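Local coordinates for enoyl-acyl carrier protein reductase (Uncultured bacterium, PDB 6KIA) that reduces enoyl-acyl carrier protein, probably with NADH and in fatty acid synthesis, and represents a novel type of this reductase found as a triclosan-resistance protein, at residues A[211-216]-A[283-288]; A[225-228]-A[233-236]. All blocks are in the same frame, centred on the assembly; numbering follows the deposited sequence.

Interaction 1. Residues A[211-216]-A[283-288]; sequences NTFLHL and ATVYNC
The Phe213 ring meets Ala283 and Val285 obliquely, while the ring of His159 packs against it edge-to-face. Its far carbon does most of the touching across the contact: Phe213 CZ lies 4.0 Å from Ala283 CB, and Phe213 CE2 is more loosely placed, 4.4 Å from Val285 CG2. Two other rings each have one atom of their own segment above one face. The carbonyl oxygen Asn211 O, one helical turn earlier, sits 3.1 Å above the His215 ring plane, toward the rim. On the strand, the methyl Thr284 CG2 lies 3.5 Å above the Tyr286 ring plane, also offset.

Phe213 projects from helix 196-219 with CG anti to the backbone N (chi1 -165°), which extends the ring away from the helix axis and toward the sheet. A long, flat side chain suits this place, because the nearest CA atoms, those of Phe213 and Ala283, are still 9.4 Å apart. Small Ala283 admits the tip of the ring close to the strand backbone, and beta-branched Val285, well suited to an extended chain, offers a methyl group further along. Leu269 of helix 263-278 touches both Phe213 and Val285, and Ala238 of the adjacent strand touches Phe213, so the ring enters a layer between helices and sheet.

This is the helix-on-sheet packing of a Rossmann-like fold, as expected for a member of the NAD(P)-binding Rossmann superfamily. Just past the strand, Cys288 belongs to the NADH pocket, and the side chain of Val285 lies about 8 Å from the bound cofactor. With all three touching residues buried and apolar, the contact implies cohesion by dispersion and the exclusion of water, rather than by directional bonds.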
ATOM      1  N   ASN A 211       1.748  -4.653 -12.305  1.00 20.53           N
ATOM      2  CA  ASN A 211       1.115  -4.845 -13.608  1.00 20.49           C
ATOM      3  C   ASN A 211      -0.413  -4.730 -13.611  1.00 20.50           C
ATOM      4  O   ASN A 211      -1.000  -4.370 -14.622  1.00 20.94           O
ATOM      5  CB  ASN A 211       1.546  -6.188 -14.179  1.00 20.83           C
ATOM      6  CG  ASN A 211       3.031  -6.217 -14.487  1.00 26.28           C
ATOM      7  OD1 ASN A 211       3.657  -5.167 -14.645  1.00 23.87           O
ATOM      8  ND2 ASN A 211       3.604  -7.412 -14.564  1.00 22.47           N
ATOM      9  N   THR A 212      -1.048  -5.012 -12.479  1.00 19.36           N
ATOM     10  CA  THR A 212      -2.477  -4.766 -12.315  1.00 19.41           C
ATOM     11  C   THR A 212      -2.870  -3.302 -12.622  1.00 23.24           C
ATOM     12  O   THR A 212      -3.979  -3.057 -13.093  1.00 21.41           O
ATOM     13  CB  THR A 212      -2.932  -5.091 -10.886  1.00 19.64           C
ATOM     14  OG1 THR A 212      -2.054  -4.438  -9.957  1.00 18.95           O
ATOM     15  CG2 THR A 212      -2.861  -6.590 -10.632  1.00 19.16           C
ATOM     16  N   PHE A 213      -1.992  -2.338 -12.321  1.00 18.64           N
ATOM     17  CA  PHE A 213      -2.250  -0.929 -12.646  1.00 20.26           C
ATOM     18  C   PHE A 213      -2.269  -0.725 -14.143  1.00 26.13           C
ATOM     19  O   PHE A 213      -3.106   0.012 -14.666  1.00 22.75           O
ATOM     20  CB  PHE A 213      -1.200  -0.030 -11.991  1.00 19.29           C
ATOM     21  CG  PHE A 213      -1.555   1.432 -11.943  1.00 22.47           C
ATOM     22  CD1 PHE A 213      -2.809   1.871 -11.502  1.00 19.16           C
ATOM     23  CD2 PHE A 213      -0.586   2.379 -12.218  1.00 20.74           C
ATOM     24  CE1 PHE A 213      -3.099   3.239 -11.408  1.00 19.93           C
ATOM     25  CE2 PHE A 213      -0.873   3.741 -12.136  1.00 18.61           C
ATOM     26  CZ  PHE A 213      -2.127   4.172 -11.718  1.00 20.82           C
ATOM     27  N   LEU A 214      -1.341  -1.390 -14.833  1.00 21.67           N
ATOM     28  CA  LEU A 214      -1.307  -1.318 -16.286  1.00 22.66           C
ATOM     29  C   LEU A 214      -2.571  -1.945 -16.854  1.00 21.10           C
ATOM     30  O   LEU A 214      -3.145  -1.416 -17.802  1.00 23.19           O
ATOM     31  CB  LEU A 214      -0.072  -2.023 -16.869  1.00 27.56           C
ATOM     32  CG  LEU A 214      -0.069  -2.086 -18.407  1.00 32.19           C
ATOM     33  CD1 LEU A 214       0.088  -0.681 -19.000  1.00 30.82           C
ATOM     34  CD2 LEU A 214       1.006  -3.028 -18.935  1.00 38.00           C
ATOM     35  N   HIS A 215      -3.008  -3.066 -16.281  1.00 19.76           N
ATOM     36  CA  HIS A 215      -4.195  -3.748 -16.786  1.00 23.19           C
ATOM     37  C   HIS A 215      -5.422  -2.902 -16.536  1.00 23.47           C
ATOM     38  O   HIS A 215      -6.371  -2.931 -17.311  1.00 23.73           O
ATOM     39  CB  HIS A 215      -4.359  -5.115 -16.136  1.00 22.60           C
ATOM     40  CG  HIS A 215      -3.229  -6.039 -16.443  1.00 29.68           C
ATOM     41  ND1 HIS A 215      -2.634  -6.083 -17.685  1.00 31.52           N
ATOM     42  CD2 HIS A 215      -2.560  -6.925 -15.666  1.00 25.46           C
ATOM     43  CE1 HIS A 215      -1.648  -6.963 -17.663  1.00 33.05           C
ATOM     44  NE2 HIS A 215      -1.584  -7.489 -16.452  1.00 32.87           N
ATOM     45  N   LEU A 216      -5.382  -2.124 -15.462  1.00 19.90           N
ATOM     46  CA  LEU A 216      -6.461  -1.195 -15.179  1.00 19.51           C
ATOM     47  C   LEU A 216      -6.509  -0.094 -16.218  1.00 21.23           C
ATOM     48  O   LEU A 216      -7.572   0.197 -16.784  1.00 22.08           O
ATOM     49  CB  LEU A 216      -6.275  -0.589 -13.789  1.00 19.43           C
ATOM     50  CG  LEU A 216      -7.134   0.635 -13.470  1.00 21.11           C
ATOM     51  CD1 LEU A 216      -8.642   0.355 -13.648  1.00 21.61           C
ATOM     52  CD2 LEU A 216      -6.798   1.130 -12.078  1.00 21.70           C
ATOM     53  N   ALA A 283      -2.571   9.511 -14.676  1.00 24.84           N
ATOM     54  CA  ALA A 283      -2.323   8.446 -13.705  1.00 22.90           C
ATOM     55  C   ALA A 283      -1.229   8.896 -12.739  1.00 24.39           C
ATOM     56  O   ALA A 283      -0.165   9.343 -13.175  1.00 23.89           O
ATOM     57  CB  ALA A 283      -1.926   7.155 -14.429  1.00 18.67           C
ATOM     58  N   THR A 284      -1.491   8.798 -11.433  1.00 19.97           N
ATOM     59  CA  THR A 284      -0.558   9.267 -10.431  1.00 20.27           C
ATOM     60  C   THR A 284      -0.380   8.210  -9.334  1.00 20.21           C
ATOM     61  O   THR A 284      -1.359   7.719  -8.754  1.00 21.63           O
ATOM     62  CB  THR A 284      -1.027  10.604  -9.807  1.00 22.71           C
ATOM     63  OG1 THR A 284      -1.145  11.611 -10.838  1.00 21.52           O
ATOM     64  CG2 THR A 284      -0.045  11.091  -8.724  1.00 22.17           C
ATOM     65  N   VAL A 285       0.872   7.870  -9.062  1.00 18.46           N
ATOM     66  CA  VAL A 285       1.216   7.065  -7.895  1.00 19.41           C
ATOM     67  C   VAL A 285       1.506   7.989  -6.741  1.00 20.53           C
ATOM     68  O   VAL A 285       2.335   8.896  -6.854  1.00 20.94           O
ATOM     69  CB  VAL A 285       2.457   6.178  -8.138  1.00 18.11           C
ATOM     70  CG1 VAL A 285       2.890   5.492  -6.836  1.00 18.36           C
ATOM     71  CG2 VAL A 285       2.174   5.159  -9.243  1.00 21.21           C
ATOM     72  N   TYR A 286       0.814   7.776  -5.630  1.00 16.51           N
ATOM     73  CA  TYR A 286       1.056   8.571  -4.434  1.00 16.32           C
ATOM     74  C   TYR A 286       1.878   7.750  -3.488  1.00 17.76           C
ATOM     75  O   TYR A 286       1.388   6.766  -2.941  1.00 16.76           O
ATOM     76  CB  TYR A 286      -0.271   9.009  -3.785  1.00 16.24           C
ATOM     77  CG  TYR A 286      -1.062   9.978  -4.645  1.00 16.20           C
ATOM     78  CD1 TYR A 286      -1.976   9.514  -5.600  1.00 17.12           C
ATOM     79  CD2 TYR A 286      -0.864  11.335  -4.530  1.00 19.44           C
ATOM     80  CE1 TYR A 286      -2.683  10.407  -6.388  1.00 20.01           C
ATOM     81  CE2 TYR A 286      -1.567  12.237  -5.314  1.00 20.04           C
ATOM     82  CZ  TYR A 286      -2.465  11.777  -6.221  1.00 19.50           C
ATOM     83  OH  TYR A 286      -3.151  12.710  -6.986  1.00 20.88           O
ATOM     84  N   ASN A 287       3.140   8.137  -3.322  1.00 18.41           N
ATOM     85  CA  ASN A 287       4.033   7.425  -2.397  1.00 19.18           C
ATOM     86  C   ASN A 287       3.754   7.869  -0.971  1.00 16.42           C
ATOM     87  O   ASN A 287       4.065   9.006  -0.568  1.00 16.06           O
ATOM     88  CB  ASN A 287       5.496   7.634  -2.778  1.00 16.35           C
ATOM     89  CG  ASN A 287       5.911   6.766  -3.948  1.00 21.38           C
ATOM     90  OD1 ASN A 287       5.484   5.598  -4.062  1.00 18.80           O
ATOM     91  ND2 ASN A 287       6.721   7.328  -4.853  1.00 18.46           N
ATOM     92  N   CYS A 288       3.095   6.987  -0.230  1.00 16.28           N
ATOM     93  CA  CYS A 288       2.526   7.333   1.083  1.00 17.69           C
ATOM     94  C   CYS A 288       3.358   6.839   2.253  1.00 16.21           C
ATOM     95  O   CYS A 288       4.184   5.944   2.080  1.00 16.42           O
ATOM     96  CB  CYS A 288       1.105   6.764   1.187  1.00 16.25           C
ATOM     97  SG  CYS A 288      -0.091   7.581   0.056  1.00 17.60           S
TER

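Interaction 2. Residues A[225-228]-A[233-236]; sequences ARLE and QVRY
Val234 is the residue most covered here, and it receives the side chain of Leu227 from helix 221-229. One methyl does the work: Val234 CG2 stands 3.8 Å from Leu227 CD1 and 4.0 Å from Leu227 CB. The two side chains cross at about a right angle. Compact, beta-branched valine fits the extended strand, and the longer leucine spans the gap from the helix; Ile149 and Ala155 also touch Leu227, and Phe157 touches Val234.

The helix turns back through a short loop into strand 234-240, which pairs in parallel with strand 155-159. The contact thus closes the last helix-to-strand step of a beta-alpha-beta crossover between these neighbouring strands, in which several helices intervene.

Glu228, at the exposed margin, reaches the strand with its end. Its middle torsion is fully extended (chi2 180°), carrying Glu228 OE2 to 4.3 Å from Val234 CB and among two waters. Water 2 accepts from Val234 N at 2.8 Å and lies 3.0 Å from Glu228 OE2, while water 1 donates to Val234 O and only weakly to the carboxylate. A long, charged residue can therefore serve the strand's first peptide groups through solvent. Arg235 binds the start of the strand from within its own segment: NH1 and NH2 converge end-on on Gln233 OE1, nearly in the guanidinium plane, and NH1 also donates to Val234 O with an N-H...O angle of 160°, from above the carbonyl plane. Glu228 OE2 and Arg235 NH1 remain 6.0 Å apart, an attraction that is probably modest.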
ATOM      1  N   ALA A 225     -11.726   6.906 -23.299  1.00 27.97           N
ATOM      2  CA  ALA A 225     -11.925   7.604 -24.568  1.00 31.50           C
ATOM      3  C   ALA A 225     -13.335   8.192 -24.686  1.00 26.11           C
ATOM      4  O   ALA A 225     -13.506   9.346 -25.096  1.00 27.41           O
ATOM      5  CB  ALA A 225     -11.652   6.673 -25.719  1.00 28.74           C
ATOM      6  N   ARG A 226     -14.341   7.411 -24.305  1.00 25.51           N
ATOM      7  CA  ARG A 226     -15.710   7.874 -24.484  1.00 26.00           C
ATOM      8  C   ARG A 226     -15.999   9.058 -23.549  1.00 25.79           C
ATOM      9  O   ARG A 226     -16.646  10.047 -23.946  1.00 27.93           O
ATOM     10  CB  ARG A 226     -16.710   6.723 -24.272  1.00 28.70           C
ATOM     11  CG  ARG A 226     -18.167   7.165 -24.059  1.00 24.68           C
ATOM     12  CD  ARG A 226     -19.121   5.991 -23.878  1.00 20.49           C
ATOM     13  NE  ARG A 226     -18.891   5.238 -22.644  1.00 29.82           N
ATOM     14  CZ  ARG A 226     -19.385   5.597 -21.466  1.00 26.96           C
ATOM     15  NH1 ARG A 226     -20.112   6.708 -21.370  1.00 28.19           N
ATOM     16  NH2 ARG A 226     -19.142   4.863 -20.384  1.00 35.08           N
ATOM     17  N   LEU A 227     -15.476   8.986 -22.324  1.00 22.61           N
ATOM     18  CA  LEU A 227     -15.674  10.075 -21.378  1.00 20.63           C
ATOM     19  C   LEU A 227     -14.916  11.339 -21.769  1.00 22.46           C
ATOM     20  O   LEU A 227     -15.418  12.449 -21.640  1.00 29.56           O
ATOM     21  CB  LEU A 227     -15.240   9.639 -19.960  1.00 21.71           C
ATOM     22  CG  LEU A 227     -16.054   8.503 -19.320  1.00 26.52           C
ATOM     23  CD1 LEU A 227     -15.542   8.240 -17.901  1.00 21.97           C
ATOM     24  CD2 LEU A 227     -17.551   8.785 -19.307  1.00 29.17           C
ATOM     25  N   GLU A 228     -13.685  11.166 -22.220  1.00 26.12           N
ATOM     26  CA  GLU A 228     -12.845  12.278 -22.589  1.00 27.63           C
ATOM     27  C   GLU A 228     -13.447  12.990 -23.802  1.00 34.67           C
ATOM     28  O   GLU A 228     -13.405  14.213 -23.891  1.00 35.40           O
ATOM     29  CB  GLU A 228     -11.420  11.783 -22.832  1.00 34.79           C
ATOM     30  CG  GLU A 228     -10.641  11.738 -21.516  1.00 41.03           C
ATOM     31  CD  GLU A 228      -9.217  11.248 -21.646  1.00 46.39           C
ATOM     32  OE1 GLU A 228      -8.786  10.943 -22.778  1.00 51.57           O
ATOM     33  OE2 GLU A 228      -8.534  11.172 -20.597  1.00 46.68           O
ATOM     34  N   GLN A 233     -13.728  13.977 -17.396  1.00 24.70           N
ATOM     35  CA  GLN A 233     -12.330  13.830 -16.950  1.00 20.59           C
ATOM     36  C   GLN A 233     -12.119  12.449 -16.355  1.00 22.64           C
ATOM     37  O   GLN A 233     -12.994  11.918 -15.672  1.00 25.70           O
ATOM     38  CB  GLN A 233     -11.973  14.889 -15.905  1.00 23.84           C
ATOM     39  CG  GLN A 233     -12.049  16.319 -16.420  1.00 23.84           C
ATOM     40  CD  GLN A 233     -10.898  16.664 -17.334  1.00 32.49           C
ATOM     41  OE1 GLN A 233      -9.753  16.278 -17.085  1.00 31.03           O
ATOM     42  NE2 GLN A 233     -11.184  17.426 -18.387  1.00 32.31           N
ATOM     43  N   VAL A 234     -10.957  11.865 -16.613  1.00 20.31           N
ATOM     44  CA  VAL A 234     -10.623  10.561 -16.048  1.00 19.88           C
ATOM     45  C   VAL A 234      -9.300  10.624 -15.296  1.00 21.74           C
ATOM     46  O   VAL A 234      -8.317  11.199 -15.781  1.00 21.73           O
ATOM     47  CB  VAL A 234     -10.550   9.485 -17.148  1.00 24.23           C
ATOM     48  CG1 VAL A 234     -10.089   8.125 -16.575  1.00 22.83           C
ATOM     49  CG2 VAL A 234     -11.895   9.359 -17.828  1.00 21.10           C
ATOM     50  N   ARG A 235      -9.284  10.027 -14.106  1.00 19.64           N
ATOM     51  CA  ARG A 235      -8.103   9.998 -13.267  1.00 18.74           C
ATOM     52  C   ARG A 235      -7.831   8.568 -12.779  1.00 18.30           C
ATOM     53  O   ARG A 235      -8.762   7.787 -12.542  1.00 17.54           O
ATOM     54  CB  ARG A 235      -8.293  10.917 -12.064  1.00 18.98           C
ATOM     55  CG  ARG A 235      -8.598  12.364 -12.395  1.00 18.81           C
ATOM     56  CD  ARG A 235      -7.433  13.035 -13.096  1.00 20.37           C
ATOM     57  NE  ARG A 235      -7.698  14.459 -13.285  1.00 25.68           N
ATOM     58  CZ  ARG A 235      -8.185  14.974 -14.408  1.00 22.02           C
ATOM     59  NH1 ARG A 235      -8.424  14.183 -15.437  1.00 23.18           N
ATOM     60  NH2 ARG A 235      -8.415  16.277 -14.502  1.00 25.14           N
ATOM     61  N   TYR A 236      -6.551   8.240 -12.635  1.00 18.02           N
ATOM     62  CA  TYR A 236      -6.112   6.985 -12.002  1.00 17.43           C
ATOM     63  C   TYR A 236      -5.205   7.331 -10.841  1.00 20.11           C
ATOM     64  O   TYR A 236      -4.356   8.213 -10.972  1.00 20.68           O
ATOM     65  CB  TYR A 236      -5.353   6.087 -12.975  1.00 17.63           C
ATOM     66  CG  TYR A 236      -6.166   5.739 -14.199  1.00 17.86           C
ATOM     67  CD1 TYR A 236      -6.223   6.615 -15.277  1.00 22.52           C
ATOM     68  CD2 TYR A 236      -6.904   4.560 -14.263  1.00 18.06           C
ATOM     69  CE1 TYR A 236      -6.987   6.321 -16.394  1.00 23.36           C
ATOM     70  CE2 TYR A 236      -7.664   4.262 -15.389  1.00 19.37           C
ATOM     71  CZ  TYR A 236      -7.697   5.149 -16.435  1.00 20.22           C
ATOM     72  OH  TYR A 236      -8.443   4.857 -17.556  1.00 23.77           O
TER
HETATM   73  O   HOH W   1      -6.791  10.221 -17.886  1.00 27.23           O
HETATM   74  O   HOH W   2      -9.224  13.127 -18.405  1.00 27.43           O

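Interaction 2 is nested within the chain loop that interaction 1 closes: the order is 211-216, 225-228, 233-236, then 283-288, with helices 196-219 and 221-229 in succession. Their centres lie 16 Å apart, yet they share one sheet, in which strands 234-240 and 283-287 are parallel neighbours. Tyr236 joins them: Tyr236 O is 3.0 Å from Thr284 N, a probable hydrogen bond, and Tyr236 CB packs on both Phe213 and Ala283. The centre of interaction 1, close to the NADH pocket, is about 11 Å from the centre of the chain, that of interaction 2 about 24 Å, so consecutive helices are fastened to adjoining strands at different depths of the cofactor-binding fold.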